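Side-chain contacts in DUF6836 domain-containing protein (Clostridium leptum, PDB 4PW1), which is of unknown function but folds into a nine-stranded antiparallel beta sheet surrounded by alpha-helices: residues Leu236-Ser239 and Arg244-Gly247; Thr214-Ser217 and Ile222-Met225; Ala224-Ser227 and Ser233-Leu236. One frame throughout, in Å; residues are numbered along the deposited sequence.

Contact 1 of 3, residues Leu236-Ser239 and Arg244-Gly247; sequences LIYS and RFVG
The ring of Phe245 lies between Leu236 and Tyr238, the apolar centre of a beta hairpin whose pairing is broken by a classic beta bulge. Over one ring face comes Leu236 CD1, in a CH-pi contact 4.1 Å from the Phe245 centroid; Leu236 CB presses nearer the rim, 3.4 Å from Phe245 CE1. The opposite face receives the edge of Tyr238, a T-shaped pair with planes at 71°. The chi1 of Tyr238 (-173°) turns CG away from the backbone N and carries the ring along Arg244, CE1 nearest Arg244 N. Helices 173-190 and 122-141 cover this side. Across the sheet, Ile237 and Val246 meet at about a right angle, their CG2 atoms 3.9 Å apart. The bulge sets both Val246 and Gly247 opposite Ile237. Val246 N approaches Ile237 O almost head-on at 2.7 Å, Gly247 N adds a weak bond to the same oxygen, and Ile237 N donates nearly straight to Gly247 O. At the polar edge Arg244 NE forms a salt bridge with Glu242, while Ser239 OG bonds to Glu242 N. Between Ser239 and Arg244 the backbone closes the ladder, Ser239 N donating to Arg244 O at 2.9 Å.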
loop_
_atom_site.group_PDB
_atom_site.type_symbol
_atom_site.label_atom_id
_atom_site.label_comp_id
_atom_site.label_asym_id
_atom_site.label_seq_id
_atom_site.Cartn_x
_atom_site.Cartn_y
_atom_site.Cartn_z
ATOM N N LEU B 236 6.736 -0.550 12.173
ATOM C CA LEU B 236 6.423 0.207 13.369
ATOM C C LEU B 236 5.841 1.541 12.935
ATOM O O LEU B 236 6.411 2.206 12.109
ATOM C CB LEU B 236 7.681 0.418 14.200
ATOM C CG LEU B 236 8.230 -0.841 14.844
ATOM C CD1 LEU B 236 9.583 -0.564 15.497
ATOM C CD2 LEU B 236 7.250 -1.346 15.895
ATOM N N ILE B 237 4.698 1.916 13.502
ATOM C CA ILE B 237 3.975 3.109 13.116
ATOM C C ILE B 237 4.266 4.223 14.093
ATOM O O ILE B 237 3.843 4.164 15.267
ATOM C CB ILE B 237 2.445 2.851 13.110
ATOM C CG1 ILE B 237 2.130 1.674 12.195
ATOM C CG2 ILE B 237 1.676 4.100 12.714
ATOM C CD1 ILE B 237 0.696 1.220 12.318
ATOM N N TYR B 238 5.028 5.204 13.622
ATOM C CA TYR B 238 5.504 6.299 14.453
ATOM C C TYR B 238 4.689 7.555 14.227
ATOM O O TYR B 238 4.489 7.964 13.071
ATOM C CB TYR B 238 6.966 6.566 14.154
ATOM C CG TYR B 238 7.643 7.575 15.058
ATOM C CD1 TYR B 238 8.072 7.214 16.341
ATOM C CD2 TYR B 238 7.936 8.863 14.612
ATOM C CE1 TYR B 238 8.744 8.102 17.143
ATOM C CE2 TYR B 238 8.610 9.764 15.426
ATOM C CZ TYR B 238 9.003 9.375 16.693
ATOM O OH TYR B 238 9.689 10.241 17.506
ATOM N N SER B 239 4.238 8.154 15.328
ATOM C CA SER B 239 3.615 9.462 15.301
ATOM C C SER B 239 4.666 10.573 15.536
ATOM O O SER B 239 5.299 10.621 16.600
ATOM C CB SER B 239 2.554 9.572 16.366
ATOM O OG SER B 239 2.208 10.922 16.539
ATOM N N ARG B 244 6.328 8.924 19.409
ATOM C CA ARG B 244 6.403 7.553 19.838
ATOM C C ARG B 244 5.728 6.637 18.839
ATOM O O ARG B 244 4.993 7.096 17.944
ATOM C CB ARG B 244 5.733 7.392 21.198
ATOM C CG ARG B 244 4.280 7.776 21.217
ATOM C CD ARG B 244 3.580 6.882 22.218
ATOM N NE ARG B 244 2.171 7.152 22.264
ATOM C CZ ARG B 244 1.243 6.301 22.713
ATOM N NH1 ARG B 244 1.575 5.101 23.186
ATOM N NH2 ARG B 244 -0.042 6.660 22.666
ATOM N N PHE B 245 5.999 5.352 18.982
ATOM C CA PHE B 245 5.310 4.346 18.219
ATOM C C PHE B 245 3.880 4.151 18.714
ATOM O O PHE B 245 3.634 3.992 19.913
ATOM C CB PHE B 245 6.107 3.054 18.217
ATOM C CG PHE B 245 7.402 3.146 17.459
ATOM C CD1 PHE B 245 7.402 3.413 16.091
ATOM C CD2 PHE B 245 8.614 2.923 18.087
ATOM C CE1 PHE B 245 8.601 3.475 15.392
ATOM C CE2 PHE B 245 9.800 2.995 17.402
ATOM C CZ PHE B 245 9.815 3.290 16.048
ATOM N N VAL B 246 2.913 4.263 17.798
ATOM C CA VAL B 246 1.516 4.102 18.158
ATOM C C VAL B 246 0.919 2.808 17.628
ATOM O O VAL B 246 -0.259 2.557 17.781
ATOM C CB VAL B 246 0.666 5.316 17.733
ATOM C CG1 VAL B 246 1.146 6.562 18.463
ATOM C CG2 VAL B 246 0.740 5.514 16.229
ATOM N N GLY B 247 1.735 1.992 16.997
ATOM C CA GLY B 247 1.287 0.724 16.472
ATOM C C GLY B 247 2.358 -0.069 15.790
ATOM O O GLY B 247 3.487 0.394 15.642
#

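Contact 2 of 3, residues Thr214-Ser217 and Ile222-Met225; sequences TSLS and IYAM
Thr214 and Met225 pair at one end of a regular antiparallel hairpin and illustrate how the outermost strand of the sheet is joined to its neighbour by backbone, side chain and solvent together. Two backbone bonds link them, Thr214 N to Met225 O and Met225 N to Thr214 O, the latter 2.8 Å long. Thr214 OG1 sits between its own backbone N and carbonyl carbon (chi1 59°), from where it meets the terminal CE of the selenomethionine Met225 at 3.4 Å. A water bridges the same pair, 2.7 Å from Thr214 OG1 and donating to Met225 O, so that this carbonyl is held by both an amide and a water. Ser215 comes next, on the other face; its CB faces Ile222 CG2 at 4.0 Å, and its CA-H points to Tyr223 O. Leu216 returns to the Thr214 side and forks: CD1 packs on Tyr223 CB at 3.8 Å, while CD2 reaches Met225 SE at 4.1 Å, crossing that side chain at about a right angle. Its backbone pairs with Tyr223, the bond from Tyr223 N to Leu216 O being the shorter of the two. Ser217 OG hydrogen-bonds to His221 O near the hairpin turn. Helix 122-141 covers the side of Ser215 and Ile222, through Leu129, Met125 and Ala128. Strand 24-28 lies against Leu216 and Tyr223 on the other side, where Leu18 and Leu20 of the second subunit also pack on Thr214 and Leu216.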
loop_
_atom_site.group_PDB
_atom_site.type_symbol
_atom_site.label_atom_id
_atom_site.label_comp_id
_atom_site.label_asym_id
_atom_site.label_seq_id
_atom_site.Cartn_x
_atom_site.Cartn_y
_atom_site.Cartn_z
ATOM N N THR B 214 14.281 1.200 6.998
ATOM C CA THR B 214 13.822 2.080 5.928
ATOM C C THR B 214 12.489 2.689 6.350
ATOM O O THR B 214 11.904 2.280 7.376
ATOM C CB THR B 214 13.680 1.349 4.597
ATOM O OG1 THR B 214 12.749 0.298 4.751
ATOM C CG2 THR B 214 14.992 0.812 4.126
ATOM N N SER B 215 12.038 3.707 5.628
ATOM C CA SER B 215 10.829 4.384 6.055
ATOM C C SER B 215 10.072 5.080 4.937
ATOM O O SER B 215 10.614 5.369 3.897
ATOM C CB SER B 215 11.179 5.405 7.130
ATOM O OG SER B 215 12.056 6.353 6.598
ATOM N N LEU B 216 8.804 5.341 5.193
ATOM C CA LEU B 216 7.998 6.219 4.330
ATOM C C LEU B 216 6.983 6.928 5.223
ATOM O O LEU B 216 6.786 6.547 6.393
ATOM C CB LEU B 216 7.301 5.400 3.233
ATOM C CG LEU B 216 6.347 4.290 3.663
ATOM C CD1 LEU B 216 5.040 4.818 4.254
ATOM C CD2 LEU B 216 6.048 3.373 2.466
ATOM N N SER B 217 6.362 7.954 4.665
ATOM C CA SER B 217 5.328 8.670 5.348
ATOM C C SER B 217 4.012 8.367 4.694
ATOM O O SER B 217 3.851 8.434 3.433
ATOM C CB SER B 217 5.621 10.163 5.372
ATOM O OG SER B 217 4.616 10.859 6.090
ATOM N N ILE B 222 4.993 8.152 10.277
ATOM C CA ILE B 222 6.136 7.506 9.655
ATOM C C ILE B 222 6.034 6.007 9.882
ATOM O O ILE B 222 5.841 5.532 11.039
ATOM C CB ILE B 222 7.454 8.042 10.185
ATOM C CG1 ILE B 222 7.555 9.527 9.859
ATOM C CG2 ILE B 222 8.669 7.268 9.612
ATOM C CD1 ILE B 222 8.772 10.196 10.485
ATOM N N TYR B 223 6.178 5.262 8.789
ATOM C CA TYR B 223 6.216 3.781 8.838
ATOM C C TYR B 223 7.669 3.340 8.796
ATOM O O TYR B 223 8.359 3.525 7.808
ATOM C CB TYR B 223 5.439 3.177 7.666
ATOM C CG TYR B 223 3.934 3.210 7.823
ATOM C CD1 TYR B 223 3.306 4.137 8.598
ATOM C CD2 TYR B 223 3.129 2.334 7.113
ATOM C CE1 TYR B 223 1.926 4.169 8.727
ATOM C CE2 TYR B 223 1.756 2.366 7.232
ATOM C CZ TYR B 223 1.171 3.272 8.068
ATOM O OH TYR B 223 -0.173 3.332 8.156
ATOM N N ALA B 224 8.142 2.797 9.905
ATOM C CA ALA B 224 9.502 2.312 10.026
ATOM C C ALA B 224 9.495 0.837 9.704
ATOM O O ALA B 224 8.807 0.060 10.360
ATOM C CB ALA B 224 9.984 2.521 11.436
HETATM N N MSE B 225 10.265 0.445 8.711
HETATM C CA MSE B 225 10.106 -0.863 8.109
HETATM C C MSE B 225 11.345 -1.670 8.318
HETATM O O MSE B 225 12.494 -1.194 8.153
HETATM C CB MSE B 225 9.814 -0.711 6.603
HETATM C CG MSE B 225 8.473 0.003 6.411
HETATM SE SE MSE B 225 8.491 0.898 4.622
HETATM C CE MSE B 225 9.566 -0.347 3.624
HETATM O O HOH W 1 13.733 -2.003 5.854
#

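Contact 3 of 3, residues Ala224-Ser227 and Ser233-Leu236; sequences AMYS and SMVL
The Tyr226 ring is met across the hairpin by two apolar tips, both approaching it obliquely: Leu236 CD1, 4.1 Å from Tyr226 CE1, and the selenomethionine methyl of Met234, whose CE lies 4.2 Å from Tyr226 CD1. Met234 leaves the backbone extended and turns only at its last torsion (chi3 77°), which swings CE toward the ring. Outside the hairpin, the Phe213 ring meets Tyr226 with its plane nearly parallel, and Phe174 of helix 173-190 also touches it. Farther along this face the small Ala224 sits opposite Leu236, their CB atoms 4.2 Å apart. Helix 198-210 completes the cover, with Ile204, Leu207 and Val208 resting on Met234. On the reverse face Met225 and Val235 lie side by side and point the same way, Met225 CG touching Val235 CG2 at 3.9 Å. Beyond them Ser227 and Ser233 come together through their methylenes, CB to CB at 3.6 Å, rather than through their hydroxyls. Ser233 OG instead bonds to Ser22 OG of the second subunit, and Glu24 of that subunit packs on both Met225 and Val235. Between the faces run two reciprocal pairs of backbone hydrogen bonds, Ala224 with Leu236 and Tyr226 with Met234; Leu236 N to Ala224 O measures 2.8 Å, and the CA-H of Val235 faces Ala224 O while that of Met225 faces Met234 O. The unbroken alternation of hydrogen-bonded and non-hydrogen-bonded pairs is that of a plain antiparallel hairpin, here an inner link of the four-stranded up-and-down meander, strands 214-218 to 244-251, at one end of the nine-stranded sheet.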
loop_
_atom_site.group_PDB
_atom_site.type_symbol
_atom_site.label_atom_id
_atom_site.label_comp_id
_atom_site.label_asym_id
_atom_site.label_seq_id
_atom_site.Cartn_x
_atom_site.Cartn_y
_atom_site.Cartn_z
ATOM N N ALA B 224 8.142 2.797 9.905
ATOM C CA ALA B 224 9.502 2.312 10.026
ATOM C C ALA B 224 9.495 0.837 9.704
ATOM O O ALA B 224 8.807 0.060 10.360
ATOM C CB ALA B 224 9.984 2.521 11.436
HETATM N N MSE B 225 10.265 0.445 8.711
HETATM C CA MSE B 225 10.106 -0.863 8.109
HETATM C C MSE B 225 11.345 -1.670 8.318
HETATM O O MSE B 225 12.494 -1.194 8.153
HETATM C CB MSE B 225 9.814 -0.711 6.603
HETATM C CG MSE B 225 8.473 0.003 6.411
HETATM SE SE MSE B 225 8.491 0.898 4.622
HETATM C CE MSE B 225 9.566 -0.347 3.624
ATOM N N TYR B 226 11.126 -2.918 8.658
ATOM C CA TYR B 226 12.233 -3.825 8.905
ATOM C C TYR B 226 11.876 -5.164 8.337
ATOM O O TYR B 226 10.732 -5.570 8.428
ATOM C CB TYR B 226 12.444 -4.004 10.410
ATOM C CG TYR B 226 12.750 -2.728 11.097
ATOM C CD1 TYR B 226 11.733 -1.917 11.569
ATOM C CD2 TYR B 226 14.053 -2.324 11.284
ATOM C CE1 TYR B 226 12.014 -0.722 12.183
ATOM C CE2 TYR B 226 14.342 -1.125 11.891
ATOM C CZ TYR B 226 13.305 -0.318 12.328
ATOM O OH TYR B 226 13.551 0.888 12.955
ATOM N N SER B 227 12.845 -5.878 7.791
ATOM C CA SER B 227 12.546 -7.220 7.265
ATOM C C SER B 227 13.775 -8.099 7.241
ATOM O O SER B 227 14.883 -7.607 7.314
ATOM C CB SER B 227 11.923 -7.114 5.868
ATOM O OG SER B 227 12.765 -6.408 5.016
ATOM N N SER B 233 8.557 -9.708 8.148
ATOM C CA SER B 233 8.711 -8.280 8.085
ATOM C C SER B 233 7.807 -7.583 9.082
ATOM O O SER B 233 6.801 -8.132 9.556
ATOM C CB SER B 233 8.477 -7.787 6.632
ATOM O OG SER B 233 7.121 -7.878 6.296
HETATM N N MSE B 234 8.169 -6.352 9.392
HETATM C CA MSE B 234 7.392 -5.579 10.319
HETATM C C MSE B 234 7.404 -4.137 9.962
HETATM O O MSE B 234 8.320 -3.651 9.295
HETATM C CB MSE B 234 7.942 -5.884 11.705
HETATM C CG MSE B 234 7.633 -4.776 12.672
HETATM SE SE MSE B 234 8.264 -5.270 14.487
HETATM C CE MSE B 234 9.971 -4.895 13.978
ATOM N N VAL B 235 6.349 -3.445 10.384
ATOM C CA VAL B 235 6.279 -2.011 10.332
ATOM C C VAL B 235 5.934 -1.496 11.701
ATOM O O VAL B 235 5.033 -2.012 12.363
ATOM C CB VAL B 235 5.203 -1.555 9.331
ATOM C CG1 VAL B 235 5.104 -0.058 9.327
ATOM C CG2 VAL B 235 5.511 -2.074 7.965
ATOM N N LEU B 236 6.736 -0.550 12.173
ATOM C CA LEU B 236 6.423 0.207 13.369
ATOM C C LEU B 236 5.841 1.541 12.935
ATOM O O LEU B 236 6.411 2.206 12.109
ATOM C CB LEU B 236 7.681 0.418 14.200
ATOM C CG LEU B 236 8.230 -0.841 14.844
ATOM C CD1 LEU B 236 9.583 -0.564 15.497
ATOM C CD2 LEU B 236 7.250 -1.346 15.895
#

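In the fold
The three contacts are successive hairpins of one meander, running from the outermost strand 214-218 inward to strand 244-251. Contacts 2 and 3 share Ala224 and Met225 on strand 221-227, whereas contacts 3 and 1 share Leu236 on strand 233-239. All three are largely buried. Contact 1 is nearest the chain centre (about 7 Å between centres); it is aromatic on its helix side and distorted by a bulge, and no other subunit touches it. Contact 2, farthest at about 13 Å and on the outermost strand, is regular but takes in a water beside partly exposed Thr214. Contact 3 is intermediate: apolar beneath helices, with serines on its other face turned to the second subunit, which contact 2 also meets.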